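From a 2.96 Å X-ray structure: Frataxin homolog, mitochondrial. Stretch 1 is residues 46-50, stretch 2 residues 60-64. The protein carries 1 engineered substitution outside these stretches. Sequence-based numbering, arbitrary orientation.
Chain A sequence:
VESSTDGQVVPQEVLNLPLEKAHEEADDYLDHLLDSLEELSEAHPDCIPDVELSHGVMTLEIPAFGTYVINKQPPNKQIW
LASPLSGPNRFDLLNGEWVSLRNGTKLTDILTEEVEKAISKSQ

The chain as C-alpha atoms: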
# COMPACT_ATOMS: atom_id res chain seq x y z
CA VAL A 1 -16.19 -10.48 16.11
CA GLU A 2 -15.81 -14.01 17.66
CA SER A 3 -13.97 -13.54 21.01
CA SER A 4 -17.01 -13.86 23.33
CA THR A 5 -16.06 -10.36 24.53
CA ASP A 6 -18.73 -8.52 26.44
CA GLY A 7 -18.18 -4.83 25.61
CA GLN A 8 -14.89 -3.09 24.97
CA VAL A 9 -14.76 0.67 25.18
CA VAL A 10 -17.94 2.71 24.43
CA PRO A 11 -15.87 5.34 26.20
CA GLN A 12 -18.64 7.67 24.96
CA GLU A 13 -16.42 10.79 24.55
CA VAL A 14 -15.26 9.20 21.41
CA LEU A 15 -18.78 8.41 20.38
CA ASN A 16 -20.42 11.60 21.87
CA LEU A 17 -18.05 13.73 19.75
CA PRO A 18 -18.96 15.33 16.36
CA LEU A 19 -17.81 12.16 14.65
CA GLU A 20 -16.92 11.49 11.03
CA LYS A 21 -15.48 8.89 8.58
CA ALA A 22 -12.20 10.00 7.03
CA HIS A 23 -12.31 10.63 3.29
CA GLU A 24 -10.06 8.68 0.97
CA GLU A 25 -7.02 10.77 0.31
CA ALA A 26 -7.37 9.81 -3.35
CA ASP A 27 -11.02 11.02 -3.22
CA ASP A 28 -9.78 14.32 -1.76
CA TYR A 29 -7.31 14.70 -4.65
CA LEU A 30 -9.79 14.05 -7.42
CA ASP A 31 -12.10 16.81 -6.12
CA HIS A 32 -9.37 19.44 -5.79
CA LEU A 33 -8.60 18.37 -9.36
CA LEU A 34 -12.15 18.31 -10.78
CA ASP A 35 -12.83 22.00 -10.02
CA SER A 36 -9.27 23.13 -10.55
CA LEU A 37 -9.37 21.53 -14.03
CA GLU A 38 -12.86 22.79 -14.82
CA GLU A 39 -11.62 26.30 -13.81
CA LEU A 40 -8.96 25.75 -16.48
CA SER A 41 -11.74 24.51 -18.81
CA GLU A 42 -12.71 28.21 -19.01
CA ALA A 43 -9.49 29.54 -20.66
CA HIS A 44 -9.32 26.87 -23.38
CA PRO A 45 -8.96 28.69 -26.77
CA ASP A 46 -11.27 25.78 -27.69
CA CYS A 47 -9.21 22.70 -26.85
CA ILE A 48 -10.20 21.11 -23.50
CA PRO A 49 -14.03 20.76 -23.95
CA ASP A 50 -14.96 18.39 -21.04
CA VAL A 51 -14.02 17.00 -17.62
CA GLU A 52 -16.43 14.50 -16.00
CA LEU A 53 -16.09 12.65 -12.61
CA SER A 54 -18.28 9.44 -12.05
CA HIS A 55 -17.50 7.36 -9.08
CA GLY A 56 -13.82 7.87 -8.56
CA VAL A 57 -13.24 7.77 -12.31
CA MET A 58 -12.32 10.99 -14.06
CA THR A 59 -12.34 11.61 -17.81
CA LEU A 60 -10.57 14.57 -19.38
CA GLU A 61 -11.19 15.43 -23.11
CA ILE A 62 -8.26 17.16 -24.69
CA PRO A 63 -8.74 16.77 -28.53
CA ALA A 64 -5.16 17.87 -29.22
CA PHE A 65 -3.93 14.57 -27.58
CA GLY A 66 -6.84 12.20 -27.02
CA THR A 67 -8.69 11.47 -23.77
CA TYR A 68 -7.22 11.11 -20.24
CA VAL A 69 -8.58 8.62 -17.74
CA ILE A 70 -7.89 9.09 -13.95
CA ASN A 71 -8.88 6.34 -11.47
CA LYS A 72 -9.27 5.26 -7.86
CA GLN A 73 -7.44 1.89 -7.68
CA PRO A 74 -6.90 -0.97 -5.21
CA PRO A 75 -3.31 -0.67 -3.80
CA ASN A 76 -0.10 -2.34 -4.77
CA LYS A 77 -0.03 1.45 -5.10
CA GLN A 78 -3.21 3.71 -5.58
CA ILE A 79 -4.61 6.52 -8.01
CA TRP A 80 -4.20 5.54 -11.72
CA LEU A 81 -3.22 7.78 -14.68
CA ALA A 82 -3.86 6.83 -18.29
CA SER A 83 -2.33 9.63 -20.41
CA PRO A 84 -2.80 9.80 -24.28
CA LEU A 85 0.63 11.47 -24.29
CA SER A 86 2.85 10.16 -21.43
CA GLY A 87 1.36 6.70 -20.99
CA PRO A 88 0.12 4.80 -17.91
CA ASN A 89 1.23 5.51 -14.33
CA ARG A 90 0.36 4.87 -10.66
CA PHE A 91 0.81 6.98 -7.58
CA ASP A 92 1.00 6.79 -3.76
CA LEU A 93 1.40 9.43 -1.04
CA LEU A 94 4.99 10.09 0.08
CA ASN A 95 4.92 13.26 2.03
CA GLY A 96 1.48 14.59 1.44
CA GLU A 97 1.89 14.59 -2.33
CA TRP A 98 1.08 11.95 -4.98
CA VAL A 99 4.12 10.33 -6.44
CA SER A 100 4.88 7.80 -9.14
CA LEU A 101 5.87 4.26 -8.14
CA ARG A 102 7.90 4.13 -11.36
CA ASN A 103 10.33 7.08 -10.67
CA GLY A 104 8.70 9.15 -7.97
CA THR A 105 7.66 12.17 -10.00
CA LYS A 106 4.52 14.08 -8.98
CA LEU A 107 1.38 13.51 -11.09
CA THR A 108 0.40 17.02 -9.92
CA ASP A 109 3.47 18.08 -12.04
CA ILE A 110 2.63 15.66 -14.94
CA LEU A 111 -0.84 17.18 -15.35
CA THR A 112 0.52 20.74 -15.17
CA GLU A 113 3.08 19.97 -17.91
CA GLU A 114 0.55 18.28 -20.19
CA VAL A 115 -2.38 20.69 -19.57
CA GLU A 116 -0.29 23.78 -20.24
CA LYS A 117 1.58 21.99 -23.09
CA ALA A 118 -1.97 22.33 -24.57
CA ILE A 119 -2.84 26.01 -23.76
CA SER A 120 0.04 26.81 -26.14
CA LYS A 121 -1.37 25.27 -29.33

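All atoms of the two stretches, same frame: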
# COMPACT_ATOMS: atom_id res chain seq x y z
N ASP A 46 -10.21 26.67 -27.20
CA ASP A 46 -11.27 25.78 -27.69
C ASP A 46 -11.06 24.37 -27.07
O ASP A 46 -12.02 23.65 -26.80
CB ASP A 46 -11.28 25.71 -29.22
N CYS A 47 -9.80 24.05 -26.76
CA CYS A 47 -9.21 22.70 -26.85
C CYS A 47 -9.15 21.76 -25.61
O CYS A 47 -8.40 20.77 -25.62
CB CYS A 47 -7.80 22.85 -27.41
SG CYS A 47 -6.82 23.93 -26.35
N ILE A 48 -9.92 22.06 -24.57
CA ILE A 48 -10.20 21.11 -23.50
C ILE A 48 -11.70 21.15 -23.15
O ILE A 48 -12.07 21.72 -22.12
CB ILE A 48 -9.27 21.31 -22.24
CG1 ILE A 48 -9.72 22.45 -21.34
CG2 ILE A 48 -7.83 21.58 -22.65
CD1 ILE A 48 -8.74 22.75 -20.23
N PRO A 49 -12.56 20.56 -24.02
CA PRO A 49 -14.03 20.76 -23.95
C PRO A 49 -14.79 20.18 -22.75
O PRO A 49 -15.87 20.69 -22.44
CB PRO A 49 -14.54 20.12 -25.25
CG PRO A 49 -13.51 19.11 -25.60
CD PRO A 49 -12.19 19.68 -25.14
N ASP A 50 -14.25 19.13 -22.10
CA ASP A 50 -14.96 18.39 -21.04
C ASP A 50 -14.04 17.74 -20.00
O ASP A 50 -12.98 17.20 -20.33
CB ASP A 50 -15.88 17.33 -21.64
CG ASP A 50 -17.05 16.98 -20.74
OD1 ASP A 50 -17.19 17.54 -19.63
OD2 ASP A 50 -17.86 16.14 -21.15
N LEU A 60 -10.94 13.24 -18.93
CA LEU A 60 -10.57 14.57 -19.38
C LEU A 60 -10.33 14.62 -20.90
O LEU A 60 -9.29 14.17 -21.37
CB LEU A 60 -9.37 15.09 -18.57
CG LEU A 60 -8.70 16.41 -18.95
CD1 LEU A 60 -9.59 17.58 -18.66
CD2 LEU A 60 -7.33 16.60 -18.28
N GLU A 61 -11.32 15.15 -21.65
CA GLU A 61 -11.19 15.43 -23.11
C GLU A 61 -10.23 16.55 -23.45
O GLU A 61 -10.39 17.69 -23.03
CB GLU A 61 -12.53 15.79 -23.75
CG GLU A 61 -13.67 14.90 -23.38
CD GLU A 61 -13.95 13.90 -24.43
OE1 GLU A 61 -14.67 14.21 -25.39
OE2 GLU A 61 -13.44 12.79 -24.28
N ILE A 62 -9.24 16.21 -24.24
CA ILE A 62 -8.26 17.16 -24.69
C ILE A 62 -7.93 16.72 -26.12
O ILE A 62 -6.99 15.93 -26.30
CB ILE A 62 -7.04 17.15 -23.74
CG1 ILE A 62 -7.38 17.84 -22.43
CG2 ILE A 62 -5.83 17.82 -24.38
CD1 ILE A 62 -6.20 18.00 -21.55
N PRO A 63 -8.71 17.22 -27.13
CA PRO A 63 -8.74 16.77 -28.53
C PRO A 63 -7.39 16.84 -29.20
O PRO A 63 -7.09 16.00 -30.02
CB PRO A 63 -9.69 17.75 -29.19
CG PRO A 63 -10.52 18.24 -28.07
CD PRO A 63 -9.57 18.40 -26.97
N ALA A 64 -6.58 17.84 -28.85
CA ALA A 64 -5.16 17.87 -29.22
C ALA A 64 -4.42 16.51 -29.05
O ALA A 64 -3.67 16.10 -29.94
CB ALA A 64 -4.44 18.99 -28.46

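The most unusual feature of this contact is how little conventional hydrogen bonding it contains: two backbones run past each other over about four residues, yet one hydrogen bond joins them, and much of the remaining packing is built on two prolines. From CA of Cys47 to CA of Asp50, stretch 1 points 146° away from the direction of stretch 2 measured from CA of Leu60 to CA of Pro63, so the segments are roughly antiparallel but not strictly aligned. Together they bury 346 Å², both sides summed.

The hydrogen bond lies at the Asp50 end. Glu61 N donates to Asp50 O at 2.9 Å, an ordinary distance, but the N-H...O angle of 133° is well below linear. The CA atoms of Asp50 and Glu61 are 5.2 Å apart, and the pairing is best read as a loose antiparallel bridge rather than as well-formed sheet. Both side chains leave the backbone on the same face, where Asp50 CB and Glu61 CG approach to 3.7 Å. This is contact between the aliphatic portions of two acidic residues. Asp50 CG and Glu61 CD are 5.7 Å apart, so the two carboxylates are not in direct contact.

One step along, the carbonyl of Glu61 faces carbon atoms. Ile48 CA lies 3.5 Å from Glu61 O, with an angle of 136° at the hydrogen, consistent with a CA-H...O contact. Pro49 CD is 3.4 Å from the same Glu61 O. The proline nitrogen, being part of the ring, has no hydrogen to offer, so this approach cannot become a conventional backbone hydrogen bond. The Pro49 ring also reaches the Glu61 side chain, with Pro49 CG 3.9 Å from Glu61 CB.

A similar limitation appears at Pro63. Cys47 O comes within 3.0 Å of Pro63 CD, a tight approach between a carbonyl oxygen and a ring carbon; Pro63 likewise lacks an amide hydrogen. At 2.96 Å resolution, the exact value of so short a separation deserves caution. The same oxygen, Cys47 O, is 3.7 Å from Ile62 CA. The two proline rings then meet at Pro49 CD and Pro63 CD, 3.4 Å apart, a close apolar contact between exposed residues whose puckers differ, C-gamma endo in Pro49 and C-gamma exo in Pro63.

Ile48 and Ile62 are buried and pack together: their CA atoms are 4.6 Å apart, and Ile48 CG2 packs against Ile62 CG1 at 3.8 Å. Both CA-to-CB bonds point sideways relative to the opposing stretch. Their chi1 angles differ, 80° (p) for Ile48 and -74° (m) for Ile62, while chi2 is -173° (t) in both. Apolar packing thus accompanies the close backbone approach where no conventional hydrogen bond links this pair. Leu60, also buried, points its CA-to-CB bond away, though the end of its side chain comes nearer, with Leu60 CD1 3.8 Å from Asp50 O; Leu60 CA lies 3.7 Å from Asp50 O.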